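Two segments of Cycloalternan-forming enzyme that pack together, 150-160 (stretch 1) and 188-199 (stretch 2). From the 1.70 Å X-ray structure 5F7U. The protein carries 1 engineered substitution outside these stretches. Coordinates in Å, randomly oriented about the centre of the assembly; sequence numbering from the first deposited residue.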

# COMPACT_ATOMS: atom_id res chain seq x y z
N TYR A 150 -28.64 16.07 -1.20
CA TYR A 150 -28.04 16.88 -2.25
C TYR A 150 -27.10 16.05 -3.09
O TYR A 150 -26.26 15.33 -2.55
CB TYR A 150 -27.22 18.00 -1.63
CG TYR A 150 -28.04 18.95 -0.83
CD1 TYR A 150 -28.69 20.01 -1.45
CD2 TYR A 150 -28.15 18.80 0.55
CE1 TYR A 150 -29.45 20.90 -0.70
CE2 TYR A 150 -28.91 19.68 1.30
CZ TYR A 150 -29.56 20.71 0.67
OH TYR A 150 -30.29 21.60 1.41
N LEU A 151 -27.23 16.19 -4.41
CA LEU A 151 -26.37 15.49 -5.35
C LEU A 151 -25.55 16.52 -6.09
O LEU A 151 -26.08 17.53 -6.54
CB LEU A 151 -27.19 14.69 -6.37
CG LEU A 151 -28.34 13.80 -5.88
CD1 LEU A 151 -29.02 13.12 -7.06
CD2 LEU A 151 -27.85 12.75 -4.90
N SER A 152 -24.25 16.25 -6.22
CA SER A 152 -23.37 17.08 -7.02
C SER A 152 -22.31 16.20 -7.66
O SER A 152 -22.11 15.05 -7.26
CB SER A 152 -22.72 18.19 -6.17
OG SER A 152 -21.96 17.65 -5.10
N PHE A 153 -21.63 16.75 -8.66
CA PHE A 153 -20.59 16.01 -9.37
C PHE A 153 -19.23 16.59 -9.08
O PHE A 153 -18.91 17.67 -9.53
CB PHE A 153 -20.91 15.99 -10.88
CG PHE A 153 -22.10 15.14 -11.21
CD1 PHE A 153 -21.98 13.75 -11.30
CD2 PHE A 153 -23.37 15.72 -11.36
CE1 PHE A 153 -23.10 12.95 -11.57
CE2 PHE A 153 -24.48 14.92 -11.63
CZ PHE A 153 -24.35 13.54 -11.73
N GLU A 154 -18.43 15.87 -8.31
CA GLU A 154 -17.03 16.24 -8.12
C GLU A 154 -16.31 16.22 -9.48
O GLU A 154 -15.46 17.06 -9.76
CB GLU A 154 -16.37 15.31 -7.09
CG GLU A 154 -14.95 15.68 -6.68
CD GLU A 154 -13.88 15.22 -7.66
OE1 GLU A 154 -14.12 14.25 -8.40
OE2 GLU A 154 -12.79 15.83 -7.70
N ASP A 155 -16.68 15.26 -10.32
CA ASP A 155 -16.38 15.28 -11.75
C ASP A 155 -17.50 14.53 -12.45
O ASP A 155 -18.39 13.98 -11.79
CB ASP A 155 -14.98 14.67 -12.05
CG ASP A 155 -14.39 15.12 -13.40
OD1 ASP A 155 -15.06 15.82 -14.23
OD2 ASP A 155 -13.22 14.76 -13.67
N LEU A 156 -17.49 14.51 -13.78
CA LEU A 156 -18.59 13.88 -14.50
C LEU A 156 -18.70 12.37 -14.21
O LEU A 156 -19.75 11.77 -14.43
CB LEU A 156 -18.49 14.18 -16.00
CG LEU A 156 -18.51 15.68 -16.35
CD1 LEU A 156 -18.50 15.84 -17.86
CD2 LEU A 156 -19.73 16.38 -15.73
N ASP A 157 -17.63 11.80 -13.65
CA ASP A 157 -17.63 10.38 -13.26
C ASP A 157 -17.60 10.11 -11.74
O ASP A 157 -17.36 8.98 -11.33
CB ASP A 157 -16.47 9.63 -13.96
CG ASP A 157 -15.09 10.21 -13.65
OD1 ASP A 157 -14.95 11.09 -12.78
OD2 ASP A 157 -14.12 9.78 -14.31
N THR A 158 -17.82 11.15 -10.92
CA THR A 158 -17.68 11.03 -9.47
C THR A 158 -18.84 11.78 -8.82
O THR A 158 -18.90 13.01 -8.90
CB THR A 158 -16.31 11.58 -9.00
OG1 THR A 158 -15.26 10.81 -9.59
CG2 THR A 158 -16.17 11.50 -7.45
N LEU A 159 -19.76 11.02 -8.22
CA LEU A 159 -20.99 11.57 -7.64
C LEU A 159 -20.83 11.78 -6.14
O LEU A 159 -20.33 10.90 -5.45
CB LEU A 159 -22.15 10.61 -7.91
CG LEU A 159 -23.50 10.87 -7.24
CD1 LEU A 159 -24.17 12.11 -7.84
CD2 LEU A 159 -24.41 9.66 -7.39
N ARG A 160 -21.25 12.94 -5.66
CA ARG A 160 -21.21 13.24 -4.23
C ARG A 160 -22.63 13.33 -3.69
O ARG A 160 -23.47 14.04 -4.25
CB ARG A 160 -20.49 14.58 -3.99
CG ARG A 160 -20.21 14.87 -2.52
CD ARG A 160 -19.65 16.27 -2.43
NE ARG A 160 -19.17 16.57 -1.09
CZ ARG A 160 -18.52 17.70 -0.79
NH1 ARG A 160 -18.30 18.63 -1.74
NH2 ARG A 160 -18.08 17.89 0.45
N THR A 188 -33.86 10.79 -13.31
CA THR A 188 -32.60 10.28 -13.85
C THR A 188 -31.67 11.44 -14.09
O THR A 188 -32.05 12.42 -14.72
CB THR A 188 -32.83 9.47 -15.14
OG1 THR A 188 -33.75 8.41 -14.86
CG2 THR A 188 -31.50 8.88 -15.68
N VAL A 189 -30.45 11.31 -13.57
CA VAL A 189 -29.41 12.33 -13.70
C VAL A 189 -28.28 11.73 -14.52
O VAL A 189 -27.73 10.69 -14.16
CB VAL A 189 -28.92 12.81 -12.32
CG1 VAL A 189 -27.95 13.98 -12.46
CG2 VAL A 189 -30.11 13.23 -11.46
N THR A 190 -27.95 12.41 -15.61
CA THR A 190 -27.05 11.86 -16.61
C THR A 190 -25.87 12.79 -16.87
O THR A 190 -26.03 14.00 -17.02
CB THR A 190 -27.86 11.61 -17.90
OG1 THR A 190 -28.89 10.66 -17.59
CG2 THR A 190 -26.99 11.08 -19.04
N THR A 191 -24.68 12.20 -16.95
CA THR A 191 -23.51 12.89 -17.50
C THR A 191 -22.94 12.01 -18.62
O THR A 191 -23.46 10.92 -18.89
CB THR A 191 -22.40 13.13 -16.45
OG1 THR A 191 -21.83 11.86 -16.06
CG2 THR A 191 -22.92 13.87 -15.21
N GLU A 192 -21.87 12.46 -19.26
CA GLU A 192 -21.22 11.61 -20.26
C GLU A 192 -20.65 10.32 -19.67
O GLU A 192 -20.42 9.37 -20.41
CB GLU A 192 -20.17 12.36 -21.05
CG GLU A 192 -19.10 13.07 -20.23
CD GLU A 192 -18.23 13.98 -21.09
OE1 GLU A 192 -17.01 13.79 -21.12
OE2 GLU A 192 -18.78 14.89 -21.76
N ASP A 193 -20.49 10.27 -18.34
CA ASP A 193 -19.92 9.08 -17.68
C ASP A 193 -20.85 8.27 -16.77
O ASP A 193 -20.60 7.08 -16.51
CB ASP A 193 -18.67 9.48 -16.90
CG ASP A 193 -17.59 10.07 -17.79
OD1 ASP A 193 -17.38 9.60 -18.94
OD2 ASP A 193 -16.92 11.00 -17.31
N LEU A 194 -21.92 8.91 -16.30
CA LEU A 194 -22.82 8.30 -15.31
C LEU A 194 -24.30 8.45 -15.65
O LEU A 194 -24.71 9.43 -16.27
CB LEU A 194 -22.57 8.88 -13.91
CG LEU A 194 -21.25 8.57 -13.19
CD1 LEU A 194 -21.08 9.47 -11.97
CD2 LEU A 194 -21.15 7.09 -12.80
N SER A 195 -25.08 7.45 -15.24
CA SER A 195 -26.52 7.53 -15.28
C SER A 195 -27.02 7.18 -13.88
O SER A 195 -26.87 6.04 -13.43
CB SER A 195 -27.09 6.60 -16.35
OG SER A 195 -28.51 6.67 -16.34
N ILE A 196 -27.58 8.18 -13.20
CA ILE A 196 -28.05 8.00 -11.82
C ILE A 196 -29.57 7.88 -11.85
O ILE A 196 -30.25 8.85 -12.17
CB ILE A 196 -27.61 9.16 -10.90
CG1 ILE A 196 -26.11 9.48 -11.05
CG2 ILE A 196 -27.98 8.86 -9.44
CD1 ILE A 196 -25.17 8.29 -10.86
N GLU A 197 -30.07 6.67 -11.57
CA GLU A 197 -31.51 6.39 -11.65
C GLU A 197 -32.08 6.35 -10.25
O GLU A 197 -31.71 5.47 -9.46
CB GLU A 197 -31.77 5.06 -12.34
CG GLU A 197 -31.40 5.02 -13.81
CD GLU A 197 -31.72 3.68 -14.44
OE1 GLU A 197 -32.83 3.14 -14.22
OE2 GLU A 197 -30.86 3.18 -15.19
N ILE A 198 -32.98 7.28 -9.95
CA ILE A 198 -33.53 7.40 -8.60
C ILE A 198 -35.05 7.18 -8.64
O ILE A 198 -35.77 8.02 -9.17
CB ILE A 198 -33.20 8.77 -7.96
CG1 ILE A 198 -31.67 8.97 -7.88
CG2 ILE A 198 -33.82 8.92 -6.57
CD1 ILE A 198 -31.29 10.42 -7.89
N GLN A 199 -35.51 6.06 -8.11
CA GLN A 199 -36.96 5.86 -7.90
C GLN A 199 -37.40 6.78 -6.77
O GLN A 199 -36.63 7.01 -5.83
CB GLN A 199 -37.30 4.39 -7.61
CG GLN A 199 -37.11 3.43 -8.79
CD GLN A 199 -37.97 3.72 -10.04
OE1 GLN A 199 -39.09 4.25 -9.97
NE2 GLN A 199 -37.43 3.35 -11.21

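Two hairpin-like segments meet here through their side chains, and the one hydrogen bond that crosses between them is made by Thr191. With chi1 at 68° (p), its hydroxyl is brought over the backbone of the other stretch, and OG1 donates to Leu156 O at 2.6 Å. The same oxygen accepts from two amides of its own turn, Asp193 N at 3.1 Å and Leu194 N at 3.0 Å from Thr191 OG1. A threonine suits this place because its small hydroxyl can donate in one direction and accept from another, so that the turn is held together and tied to its neighbour by one atom.

The methyl of Thr191 has a separate task. CG2 lies over the face of the Phe153 ring, 3.8 Å from the ring centroid and 13° off the normal, a CH-pi contact. Phe153, in the m rotamer with chi2 near -80°, lays its ring against the side of the hairpin that faces the first stretch. Around the ring edge lie Val189, whose CG1 is 3.7 Å from Phe153 CE2, and Leu194, whose CD1 is 4.0 Å from Phe153 CE1; Ile196 CG1 is more distant, 4.5 Å from Phe153 CZ. A broad aromatic ring can thus touch four residues from a single backbone position.

Leu194 (m, t) directs CD1 into the corner formed by residues 156 to 159. Leu194 CD1 comes within 3.5 Å of Asp157 C and 3.6 Å of Leu156 O, so it packs against the backbone of the type I turn from Asp155 to Thr158 as well as against side chains. That turn is braced from within: Asp155 OD1 accepts from Leu156 N at 2.8 Å, and Thr158 OG1 donates to Asp157 OD1 at 3.2 Å, the latter with Asp157 in the p rotamer.

Further along, Ile196 (m, m) carries CG1 to the Phe153 edge and its CD1 on to Leu159 (t, p), whose CD2 lies 3.8 Å from Ile196 CD1. Leu151 (m, t) and Ile198 (m, t) bring their terminal methyls together, Leu151 CD1 to Ile198 CD1 at 3.6 Å. Branched aliphatic side chains suit these buried strand positions, where they fill space between backbones too far apart for direct pairing: the axis of strand 194-199 comes no closer than 11.4 Å to that of strand 150-153, which runs antiparallel to it, and 9.2 Å to that of strand 158-160.

Nearer the solvent, Leu156 (m, t) lays CD1 against the aliphatic part of Glu192, 3.7 Å from its CG. Asp157 OD2, on a buried residue, and Asp193 OD2 stand 4.3 Å apart, a proximity of like charges that offers no attraction; the contact rests instead on the threonine and the apolar side chains.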